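Local coordinates for cystathionine beta-lyase family protein, YNBB B.subtilis ortholog (Clostridium acetobutylicum, PDB 3HVY) that probably acts as a pyridoxal-phosphate-dependent C-S lyase of the methionine gamma-lyase family and may take part in aluminium resistance, at residues P115-P126 against Y148-L157; I177-S185 against V213-E223. All blocks are in the same frame, centred on the assembly; numbering follows the deposited sequence. Where two conformers were deposited one is given.

Contact 1: P115-P126 against Y148-L157; sequences PNDTMMSICGMP and YGVKYKMVDL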
loop_
_atom_site.group_PDB
_atom_site.type_symbol
_atom_site.label_atom_id
_atom_site.label_comp_id
_atom_site.label_asym_id
_atom_site.label_seq_id
_atom_site.Cartn_x
_atom_site.Cartn_y
_atom_site.Cartn_z
ATOM N N PRO D 115 -39.500 -4.366 -6.825
ATOM C CA PRO D 115 -40.425 -5.421 -7.192
ATOM C C PRO D 115 -41.594 -4.897 -8.032
ATOM O O PRO D 115 -42.167 -3.839 -7.718
ATOM C CB PRO D 115 -40.909 -5.934 -5.820
ATOM C CG PRO D 115 -39.828 -5.558 -4.870
ATOM C CD PRO D 115 -39.278 -4.287 -5.365
ATOM N N ASN D 116 -41.975 -5.687 -9.035
ATOM C CA ASN D 116 -43.039 -5.389 -9.991
ATOM C C ASN D 116 -42.606 -4.438 -11.088
ATOM O O ASN D 116 -43.388 -4.202 -12.007
ATOM C CB ASN D 116 -44.335 -4.890 -9.349
ATOM C CG ASN D 116 -44.860 -5.840 -8.336
ATOM O OD1 ASN D 116 -44.874 -7.043 -8.555
ATOM N ND2 ASN D 116 -45.262 -5.312 -7.194
ATOM N N ASP D 117 -41.376 -3.917 -11.006
ATOM C CA ASP D 117 -40.809 -3.149 -12.091
ATOM C C ASP D 117 -40.330 -4.130 -13.164
ATOM O O ASP D 117 -40.048 -5.290 -12.880
ATOM C CB ASP D 117 -39.575 -2.356 -11.676
ATOM C CG ASP D 117 -39.870 -1.137 -10.841
ATOM O OD1 ASP D 117 -41.029 -0.760 -10.686
ATOM O OD2 ASP D 117 -38.882 -0.501 -10.398
ATOM N N THR D 118 -40.288 -3.662 -14.409
ATOM C CA THR D 118 -39.694 -4.428 -15.501
ATOM C C THR D 118 -38.438 -3.770 -16.044
ATOM O O THR D 118 -38.405 -2.557 -16.256
ATOM C CB THR D 118 -40.660 -4.636 -16.639
ATOM O OG1 THR D 118 -41.839 -5.277 -16.155
ATOM C CG2 THR D 118 -40.004 -5.492 -17.730
HETATM N N MSE D 119 -37.403 -4.587 -16.242
HETATM C CA MSE D 119 -36.148 -4.211 -16.895
HETATM C C MSE D 119 -36.195 -4.767 -18.324
HETATM O O MSE D 119 -36.614 -5.907 -18.541
HETATM C CB MSE D 119 -34.953 -4.848 -16.176
HETATM C CG MSE D 119 -33.651 -4.674 -16.875
HETATM SE SE MSE D 119 -32.203 -5.716 -16.028
HETATM C CE MSE D 119 -30.841 -5.465 -17.452
HETATM N N MSE D 120 -35.742 -3.980 -19.297
HETATM C CA MSE D 120 -35.801 -4.438 -20.672
HETATM C C MSE D 120 -34.492 -4.229 -21.373
HETATM O O MSE D 120 -33.991 -3.091 -21.451
HETATM C CB MSE D 120 -36.952 -3.770 -21.446
HETATM C CG MSE D 120 -37.079 -4.268 -22.934
HETATM SE SE MSE D 120 -38.641 -3.652 -23.884
HETATM C CE MSE D 120 -38.211 -1.745 -23.822
ATOM N N SER D 121 -33.914 -5.337 -21.830
ATOM C CA SER D 121 -32.675 -5.315 -22.592
ATOM C C SER D 121 -33.063 -5.183 -24.072
ATOM O O SER D 121 -33.921 -5.926 -24.566
ATOM C CB SER D 121 -31.849 -6.593 -22.393
ATOM O OG SER D 121 -31.264 -6.629 -21.115
ATOM N N ILE D 122 -32.440 -4.256 -24.774
ATOM C CA ILE D 122 -32.822 -4.023 -26.150
ATOM C C ILE D 122 -31.797 -4.405 -27.245
ATOM O O ILE D 122 -32.115 -4.299 -28.435
ATOM C CB ILE D 122 -33.391 -2.626 -26.370
ATOM C CG1 ILE D 122 -32.307 -1.560 -26.168
ATOM C CG2 ILE D 122 -34.658 -2.400 -25.482
ATOM C CD1 ILE D 122 -32.736 -0.133 -26.667
ATOM N N CYS D 123 -30.639 -4.922 -26.845
ATOM C CA CYS D 123 -29.613 -5.360 -27.760
ATOM C C CYS D 123 -29.486 -6.885 -27.769
ATOM O O CYS D 123 -28.383 -7.402 -27.872
ATOM C CB CYS D 123 -28.273 -4.775 -27.331
ATOM S SG CYS D 123 -28.275 -3.013 -27.209
ATOM N N GLY D 124 -30.589 -7.613 -27.641
ATOM C CA GLY D 124 -30.508 -9.070 -27.561
ATOM C C GLY D 124 -29.971 -9.568 -26.217
ATOM O O GLY D 124 -30.025 -8.867 -25.217
HETATM N N MSE D 125 -29.498 -10.810 -26.199
HETATM C CA MSE D 125 -28.972 -11.478 -24.994
HETATM C C MSE D 125 -27.803 -10.709 -24.364
HETATM O O MSE D 125 -26.860 -10.301 -25.046
HETATM C CB MSE D 125 -28.520 -12.900 -25.342
HETATM C CG MSE D 125 -28.336 -13.886 -24.134
HETATM SE SE MSE D 125 -29.974 -14.135 -23.127
HETATM C CE MSE D 125 -31.250 -14.462 -24.571
ATOM N N PRO D 126 -27.890 -10.446 -23.058
ATOM C CA PRO D 126 -26.802 -9.771 -22.416
ATOM C C PRO D 126 -25.594 -10.673 -22.239
ATOM O O PRO D 126 -25.719 -11.897 -22.362
ATOM C CB PRO D 126 -27.367 -9.417 -21.033
ATOM C CG PRO D 126 -28.768 -9.677 -21.076
ATOM C CD PRO D 126 -29.016 -10.680 -22.144
ATOM N N TYR D 148 -36.192 -10.926 -6.577
ATOM C CA TYR D 148 -36.748 -9.760 -5.900
ATOM C C TYR D 148 -37.960 -9.166 -6.611
ATOM O O TYR D 148 -38.314 -8.018 -6.366
ATOM C CB TYR D 148 -35.709 -8.677 -5.679
ATOM C CG TYR D 148 -34.797 -9.033 -4.546
ATOM C CD1 TYR D 148 -35.171 -8.780 -3.220
ATOM C CD2 TYR D 148 -33.576 -9.654 -4.782
ATOM C CE1 TYR D 148 -34.360 -9.137 -2.165
ATOM C CE2 TYR D 148 -32.753 -10.018 -3.723
ATOM C CZ TYR D 148 -33.153 -9.754 -2.423
ATOM O OH TYR D 148 -32.364 -10.119 -1.379
ATOM N N GLY D 149 -38.584 -9.942 -7.487
ATOM C CA GLY D 149 -39.836 -9.518 -8.101
ATOM C C GLY D 149 -39.699 -8.637 -9.318
ATOM O O GLY D 149 -40.702 -8.095 -9.804
ATOM N N VAL D 150 -38.485 -8.496 -9.815
ATOM C CA VAL D 150 -38.256 -7.641 -10.980
ATOM C C VAL D 150 -38.454 -8.491 -12.237
ATOM O O VAL D 150 -37.830 -9.530 -12.398
ATOM C CB VAL D 150 -36.910 -6.971 -10.929
ATOM C CG1 VAL D 150 -36.681 -6.080 -12.178
ATOM C CG2 VAL D 150 -36.811 -6.173 -9.636
ATOM N N LYS D 151 -39.358 -8.048 -13.098
ATOM C CA LYS D 151 -39.649 -8.726 -14.356
ATOM C C LYS D 151 -38.613 -8.326 -15.401
ATOM O O LYS D 151 -37.974 -7.263 -15.288
ATOM C CB LYS D 151 -41.069 -8.368 -14.811
ATOM C CG LYS D 151 -42.145 -8.820 -13.835
ATOM C CD LYS D 151 -43.533 -8.261 -14.197
ATOM C CE LYS D 151 -44.682 -8.969 -13.456
ATOM N NZ LYS D 151 -44.805 -8.685 -12.002
ATOM N N TYR D 152 -38.430 -9.191 -16.398
ATOM C CA TYR D 152 -37.416 -9.008 -17.425
ATOM C C TYR D 152 -37.963 -9.220 -18.823
ATOM O O TYR D 152 -38.692 -10.154 -19.051
ATOM C CB TYR D 152 -36.279 -9.983 -17.218
ATOM C CG TYR D 152 -35.149 -9.823 -18.209
ATOM C CD1 TYR D 152 -34.396 -8.687 -18.216
ATOM C CD2 TYR D 152 -34.787 -10.843 -19.095
ATOM C CE1 TYR D 152 -33.378 -8.523 -19.101
ATOM C CE2 TYR D 152 -33.721 -10.689 -19.980
ATOM C CZ TYR D 152 -33.015 -9.515 -19.972
ATOM O OH TYR D 152 -31.915 -9.285 -20.821
ATOM N N LYS D 153 -37.661 -8.303 -19.733
ATOM C CA LYS D 153 -37.976 -8.514 -21.138
ATOM C C LYS D 153 -36.699 -8.306 -21.905
ATOM O O LYS D 153 -35.878 -7.471 -21.525
ATOM C CB LYS D 153 -39.038 -7.552 -21.681
ATOM C CG LYS D 153 -40.392 -7.786 -21.140
ATOM C CD LYS D 153 -41.447 -6.735 -21.569
ATOM C CE LYS D 153 -42.870 -7.293 -21.317
ATOM N NZ LYS D 153 -44.002 -6.347 -21.583
HETATM N N MSE D 154 -36.580 -9.010 -23.025
HETATM C CA MSE D 154 -35.446 -8.860 -23.881
HETATM C C MSE D 154 -35.869 -8.776 -25.345
HETATM O O MSE D 154 -36.696 -9.560 -25.816
HETATM C CB MSE D 154 -34.500 -10.008 -23.599
HETATM C CG MSE D 154 -33.218 -9.834 -24.321
HETATM SE SE MSE D 154 -33.115 -11.225 -25.600
HETATM C CE MSE D 154 -32.365 -12.186 -24.111
ATOM N N VAL D 155 -35.351 -7.780 -26.055
ATOM C CA VAL D 155 -35.746 -7.537 -27.448
ATOM C C VAL D 155 -34.572 -8.019 -28.297
ATOM O O VAL D 155 -33.463 -7.485 -28.221
ATOM C CB VAL D 155 -36.105 -6.048 -27.764
ATOM C CG1 VAL D 155 -36.614 -5.863 -29.229
ATOM C CG2 VAL D 155 -37.167 -5.460 -26.758
ATOM N N ASP D 156 -34.827 -9.064 -29.084
ATOM C CA ASP D 156 -33.823 -9.575 -29.997
ATOM C C ASP D 156 -33.516 -8.563 -31.075
ATOM O O ASP D 156 -34.367 -7.739 -31.486
ATOM C CB ASP D 156 -34.306 -10.862 -30.660
ATOM C CG ASP D 156 -34.075 -12.051 -29.799
ATOM O OD1 ASP D 156 -32.910 -12.238 -29.361
ATOM O OD2 ASP D 156 -35.063 -12.762 -29.549
ATOM N N LEU D 157 -32.299 -8.635 -31.565
ATOM C CA LEU D 157 -31.946 -7.835 -32.724
ATOM C C LEU D 157 -32.808 -8.294 -33.901
ATOM O O LEU D 157 -33.285 -9.418 -33.935
ATOM C CB LEU D 157 -30.479 -7.981 -33.049
ATOM C CG LEU D 157 -29.490 -7.439 -32.011
ATOM C CD1 LEU D 157 -28.056 -7.882 -32.371
ATOM C CD2 LEU D 157 -29.562 -5.918 -31.834
HETATM O O HOH W 1 -33.328 -5.020 -30.579
#
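Y152 turns its ring away from its own amide N (chi1 -177°) and lays it alongside M119 and S121, while S121 turns OG beside its own backbone N (chi1 -72°), and the two hydroxyls meet. S121 OG and Y152 OH share a 2.8 Å hydrogen bond in which either may donate; OG lies at the edge of the ring, near its plane, and also bonds H181 of the next strand. A serine suits this place, being small enough to fit at the rim of the tyrosine ring and polar enough to join two partners. P126 and Y152 point at each other, and P126 CG comes within 3.2 Å of Y152 OH. M119, an extended selenomethionine, brings SE obliquely beside the ring, 5.3 Å from the centroid, a Met-aromatic contact. On the other face, M120 SE packs 3.7 Å from V155 CG2, and K153 leads outward to salt bridges with D174 and E170. Backbone bonds alternate between the strands, from N116 N to G149 O through to V155 N to S121 O. Beyond them G124, whose phi is positive, gives its N to V155 O (2.9 Å). Parallel strands joined through helix 131-134 form a beta-alpha-beta unit, here at the edge, within this chain, of the mixed seven-stranded sheet typical of fold-type I PLP enzymes.

Contact 2: I177-S185 against V213-E223; sequences IKLIHIQRS and VIVFVDNCYGE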
loop_
_atom_site.group_PDB
_atom_site.type_symbol
_atom_site.label_atom_id
_atom_site.label_comp_id
_atom_site.label_asym_id
_atom_site.label_seq_id
_atom_site.Cartn_x
_atom_site.Cartn_y
_atom_site.Cartn_z
ATOM N N ILE D 177 -42.323 -0.888 -17.322
ATOM C CA ILE D 177 -40.936 -0.871 -17.786
ATOM C C ILE D 177 -40.257 0.358 -17.246
ATOM O O ILE D 177 -40.546 1.454 -17.693
ATOM C CB ILE D 177 -40.799 -0.859 -19.304
ATOM C CG1 ILE D 177 -41.361 -2.143 -19.910
ATOM C CG2 ILE D 177 -39.313 -0.726 -19.682
ATOM C CD1 ILE D 177 -41.454 -2.129 -21.453
ATOM N N LYS D 178 -39.347 0.196 -16.288
ATOM C CA LYS D 178 -38.707 1.357 -15.664
ATOM C C LYS D 178 -37.284 1.658 -16.130
ATOM O O LYS D 178 -36.775 2.786 -15.953
ATOM C CB LYS D 178 -38.684 1.154 -14.150
ATOM C CG LYS D 178 -40.053 0.842 -13.503
ATOM C CD LYS D 178 -41.111 1.908 -13.751
ATOM C CE LYS D 178 -42.382 1.610 -12.980
ATOM N NZ LYS D 178 -43.166 2.833 -12.977
ATOM N N LEU D 179 -36.652 0.665 -16.736
ATOM C CA LEU D 179 -35.248 0.748 -17.119
ATOM C C LEU D 179 -35.040 -0.027 -18.390
ATOM O O LEU D 179 -35.522 -1.147 -18.541
ATOM C CB LEU D 179 -34.364 0.183 -15.999
ATOM C CG LEU D 179 -32.841 0.292 -16.203
ATOM C CD1 LEU D 179 -32.171 0.464 -14.860
ATOM C CD2 LEU D 179 -32.265 -0.931 -16.962
ATOM N N ILE D 180 -34.376 0.627 -19.322
ATOM C CA ILE D 180 -33.928 0.056 -20.576
ATOM C C ILE D 180 -32.404 -0.075 -20.475
ATOM O O ILE D 180 -31.679 0.893 -20.117
ATOM C CB ILE D 180 -34.343 0.955 -21.757
ATOM C CG1 ILE D 180 -35.849 0.771 -22.026
ATOM C CG2 ILE D 180 -33.508 0.695 -23.011
ATOM C CD1 ILE D 180 -36.363 1.573 -23.167
ATOM N N HIS D 181 -31.957 -1.280 -20.774
ATOM C CA HIS D 181 -30.561 -1.662 -20.751
ATOM C C HIS D 181 -29.999 -1.798 -22.171
ATOM O O HIS D 181 -30.522 -2.563 -22.980
ATOM C CB HIS D 181 -30.451 -2.957 -19.949
ATOM C CG HIS D 181 -29.185 -3.725 -20.190
ATOM N ND1 HIS D 181 -29.189 -4.979 -20.752
ATOM C CD2 HIS D 181 -27.888 -3.409 -19.979
ATOM C CE1 HIS D 181 -27.941 -5.408 -20.858
ATOM N NE2 HIS D 181 -27.131 -4.457 -20.428
ATOM N N ILE D 182 -28.994 -0.973 -22.477
ATOM C CA ILE D 182 -28.270 -1.025 -23.744
ATOM C C ILE D 182 -26.852 -1.517 -23.409
ATOM O O ILE D 182 -26.222 -1.020 -22.503
ATOM C CB ILE D 182 -28.193 0.347 -24.414
ATOM C CG1 ILE D 182 -29.622 0.865 -24.694
ATOM C CG2 ILE D 182 -27.312 0.309 -25.694
ATOM C CD1 ILE D 182 -29.709 2.292 -25.283
ATOM N N GLN D 183 -26.377 -2.517 -24.126
ATOM C CA GLN D 183 -24.949 -2.942 -24.038
ATOM C C GLN D 183 -24.176 -2.328 -25.243
ATOM O O GLN D 183 -24.483 -2.611 -26.399
ATOM C CB GLN D 183 -24.916 -4.448 -24.092
ATOM C CG GLN D 183 -23.571 -5.068 -23.849
ATOM C CD GLN D 183 -23.672 -6.570 -23.720
ATOM O OE1 GLN D 183 -24.431 -7.085 -22.883
ATOM N NE2 GLN D 183 -22.893 -7.298 -24.539
ATOM N N ARG D 184 -23.181 -1.492 -24.973
ATOM C CA ARG D 184 -22.412 -0.846 -26.039
ATOM C C ARG D 184 -21.525 -1.847 -26.795
ATOM O O ARG D 184 -21.574 -1.944 -28.023
ATOM C CB ARG D 184 -21.577 0.285 -25.446
ATOM C CG ARG D 184 -20.691 1.002 -26.437
ATOM C CD ARG D 184 -20.034 2.239 -25.755
ATOM N NE ARG D 184 -19.152 2.916 -26.671
ATOM C CZ ARG D 184 -18.445 4.006 -26.363
ATOM N NH1 ARG D 184 -18.505 4.546 -25.147
ATOM N NH2 ARG D 184 -17.657 4.535 -27.269
ATOM N N SER D 185 -20.715 -2.595 -26.045
ATOM C CA SER D 185 -19.824 -3.598 -26.622
ATOM C C SER D 185 -20.529 -4.947 -26.852
ATOM O O SER D 185 -21.180 -5.475 -25.954
ATOM C CB SER D 185 -18.613 -3.774 -25.696
ATOM O OG SER D 185 -17.674 -4.659 -26.244
ATOM N N VAL D 213 -38.491 6.742 -18.653
ATOM C CA VAL D 213 -37.813 5.441 -18.535
ATOM C C VAL D 213 -36.303 5.681 -18.415
ATOM O O VAL D 213 -35.748 6.508 -19.120
ATOM C CB VAL D 213 -38.189 4.494 -19.723
ATOM C CG1 VAL D 213 -37.745 5.116 -21.086
ATOM C CG2 VAL D 213 -37.605 3.119 -19.525
ATOM N N ILE D 214 -35.656 4.983 -17.479
ATOM C CA ILE D 214 -34.219 5.112 -17.297
ATOM C C ILE D 214 -33.464 4.435 -18.426
ATOM O O ILE D 214 -33.629 3.260 -18.679
ATOM C CB ILE D 214 -33.766 4.492 -15.912
ATOM C CG1 ILE D 214 -34.610 5.128 -14.781
ATOM C CG2 ILE D 214 -32.252 4.649 -15.731
ATOM C CD1 ILE D 214 -34.475 4.486 -13.372
ATOM N N VAL D 215 -32.622 5.168 -19.123
ATOM C CA VAL D 215 -31.772 4.548 -20.125
ATOM C C VAL D 215 -30.368 4.315 -19.537
ATOM O O VAL D 215 -29.614 5.265 -19.247
ATOM C CB VAL D 215 -31.730 5.366 -21.403
ATOM C CG1 VAL D 215 -30.641 4.806 -22.334
ATOM C CG2 VAL D 215 -33.117 5.404 -22.041
ATOM N N PHE D 216 -30.075 3.038 -19.319
ATOM C CA PHE D 216 -28.815 2.539 -18.799
ATOM C C PHE D 216 -27.957 1.967 -19.907
ATOM O O PHE D 216 -28.446 1.153 -20.721
ATOM C CB PHE D 216 -29.041 1.449 -17.734
ATOM C CG PHE D 216 -27.765 0.767 -17.311
ATOM C CD1 PHE D 216 -26.797 1.452 -16.570
ATOM C CD2 PHE D 216 -27.522 -0.531 -17.639
ATOM C CE1 PHE D 216 -25.595 0.809 -16.204
ATOM C CE2 PHE D 216 -26.342 -1.140 -17.262
ATOM C CZ PHE D 216 -25.386 -0.450 -16.563
ATOM N N VAL D 217 -26.699 2.419 -19.982
ATOM C CA VAL D 217 -25.709 1.804 -20.936
ATOM C C VAL D 217 -24.486 1.191 -20.211
ATOM O O VAL D 217 -23.787 1.870 -19.476
ATOM C CB VAL D 217 -25.216 2.831 -21.963
ATOM C CG1 VAL D 217 -24.318 2.214 -23.079
ATOM C CG2 VAL D 217 -26.426 3.544 -22.588
ATOM N N ASP D 218 -24.284 -0.105 -20.405
ATOM C CA ASP D 218 -23.068 -0.811 -20.003
ATOM C C ASP D 218 -21.986 -0.275 -20.922
ATOM O O ASP D 218 -22.012 -0.549 -22.128
ATOM C CB ASP D 218 -23.295 -2.300 -20.216
ATOM C CG ASP D 218 -22.037 -3.134 -20.028
ATOM O OD1 ASP D 218 -20.952 -2.535 -19.835
ATOM O OD2 ASP D 218 -22.144 -4.404 -20.123
ATOM N N ASN D 219 -21.076 0.542 -20.377
ATOM C CA ASN D 219 -20.089 1.264 -21.207
ATOM C C ASN D 219 -18.734 0.558 -21.274
ATOM O O ASN D 219 -17.770 1.136 -21.732
ATOM C CB ASN D 219 -19.874 2.662 -20.633
ATOM C CG ASN D 219 -19.426 3.634 -21.665
ATOM O OD1 ASN D 219 -19.834 3.526 -22.828
ATOM N ND2 ASN D 219 -18.554 4.608 -21.269
ATOM N N CYS D 220 -18.653 -0.654 -20.732
ATOM C CA CYS D 220 -17.398 -1.378 -20.744
ATOM C C CYS D 220 -16.720 -1.454 -22.123
ATOM O O CYS D 220 -17.349 -1.812 -23.089
ATOM C CB CYS D 220 -17.604 -2.799 -20.212
ATOM S SG CYS D 220 -17.793 -2.899 -18.400
ATOM N N TYR D 221 -15.433 -1.148 -22.132
ATOM C CA TYR D 221 -14.530 -1.188 -23.281
ATOM C C TYR D 221 -14.666 -0.011 -24.213
ATOM O O TYR D 221 -13.923 0.112 -25.195
ATOM C CB TYR D 221 -14.725 -2.423 -24.111
ATOM C CG TYR D 221 -14.311 -3.729 -23.445
ATOM C CD1 TYR D 221 -12.992 -3.972 -23.178
ATOM C CD2 TYR D 221 -15.226 -4.734 -23.162
ATOM C CE1 TYR D 221 -12.565 -5.153 -22.660
ATOM C CE2 TYR D 221 -14.785 -5.964 -22.602
ATOM C CZ TYR D 221 -13.450 -6.141 -22.381
ATOM O OH TYR D 221 -12.934 -7.301 -21.841
ATOM N N GLY D 222 -15.599 0.869 -23.934
ATOM C CA GLY D 222 -15.829 1.962 -24.869
ATOM C C GLY D 222 -15.251 3.307 -24.447
ATOM O O GLY D 222 -15.278 4.260 -25.218
ATOM N N GLU D 223 -14.749 3.426 -23.237
ATOM C CA GLU D 223 -14.366 4.741 -22.734
ATOM C C GLU D 223 -13.255 5.273 -23.547
ATOM O O GLU D 223 -12.319 4.558 -23.801
ATOM C CB GLU D 223 -13.920 4.673 -21.268
ATOM C CG GLU D 223 -14.990 4.081 -20.290
ATOM C CD GLU D 223 -14.961 2.560 -20.150
ATOM O OE1 GLU D 223 -14.182 1.876 -20.856
ATOM O OE2 GLU D 223 -15.739 2.041 -19.302
HETATM O O HOH W 2 -24.557 -5.499 -20.452
HETATM O O HOH W 3 -20.092 -2.342 -23.248
#
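R184 and N219 run alongside each other in the same direction, their guanidinium and amide planes 30° apart. The arginine is extended from CG to NE, so NH1 reaches N219 OD1 (2.9 Å) in the guanidinium plane with a nearly straight bond, 165° at the hydrogen. G222 CA sits 3.6 Å above the centre of the guanidinium, a closeness that a residue without a side chain allows, and E229 takes both R184 NH1 and N219 ND2. H181 and F216 also run alongside each other, but the two rings touch only by their borders, CD2 of H181 being 3.7 Å from CD2 of F216. One water, in the plane of the imidazole, joins H181 NE2 (2.8 Å), Q183 OE1 and D218 OD2 (2.7 Å). D218 OD2 further bonds N1 of the pyridoxal-phosphate lysine at position 244, and its OD1 accepts from C220 N in an Asx turn, which steadies the carboxylate. An acid suits this place because it would help keep the pyridine nitrogen protonated. On the side of I180, I182, V215 and V217, helix 196-207 packs on V213 and V215, I203 touching V215; on the opposite face F216 and D218 meet helix 101-111, and strand 118-121 flanks strand 177-183.

Overall arrangement
Both contacts pair parallel strands of one mixed sheet, and strands 118-121 and 177-183 are neighbours in it, so the two contacts adjoin, and along the chain contact 1 closes before contact 2 opens. Contact 2 is buried nearer the middle of the chain; contact 1 is only partly buried, since 151-154 is the outermost strand of the sheet within this chain. Their chemistry follows: the exposed or partly exposed lysines K151 and K153 border contact 1, whereas contact 2 has branched aliphatic residues in its strands and buried polar groups at their C-terminal ends, where the cofactor binds. H181 serves both, turning ND1 toward contact 1 and NE2 toward the water shared with D218.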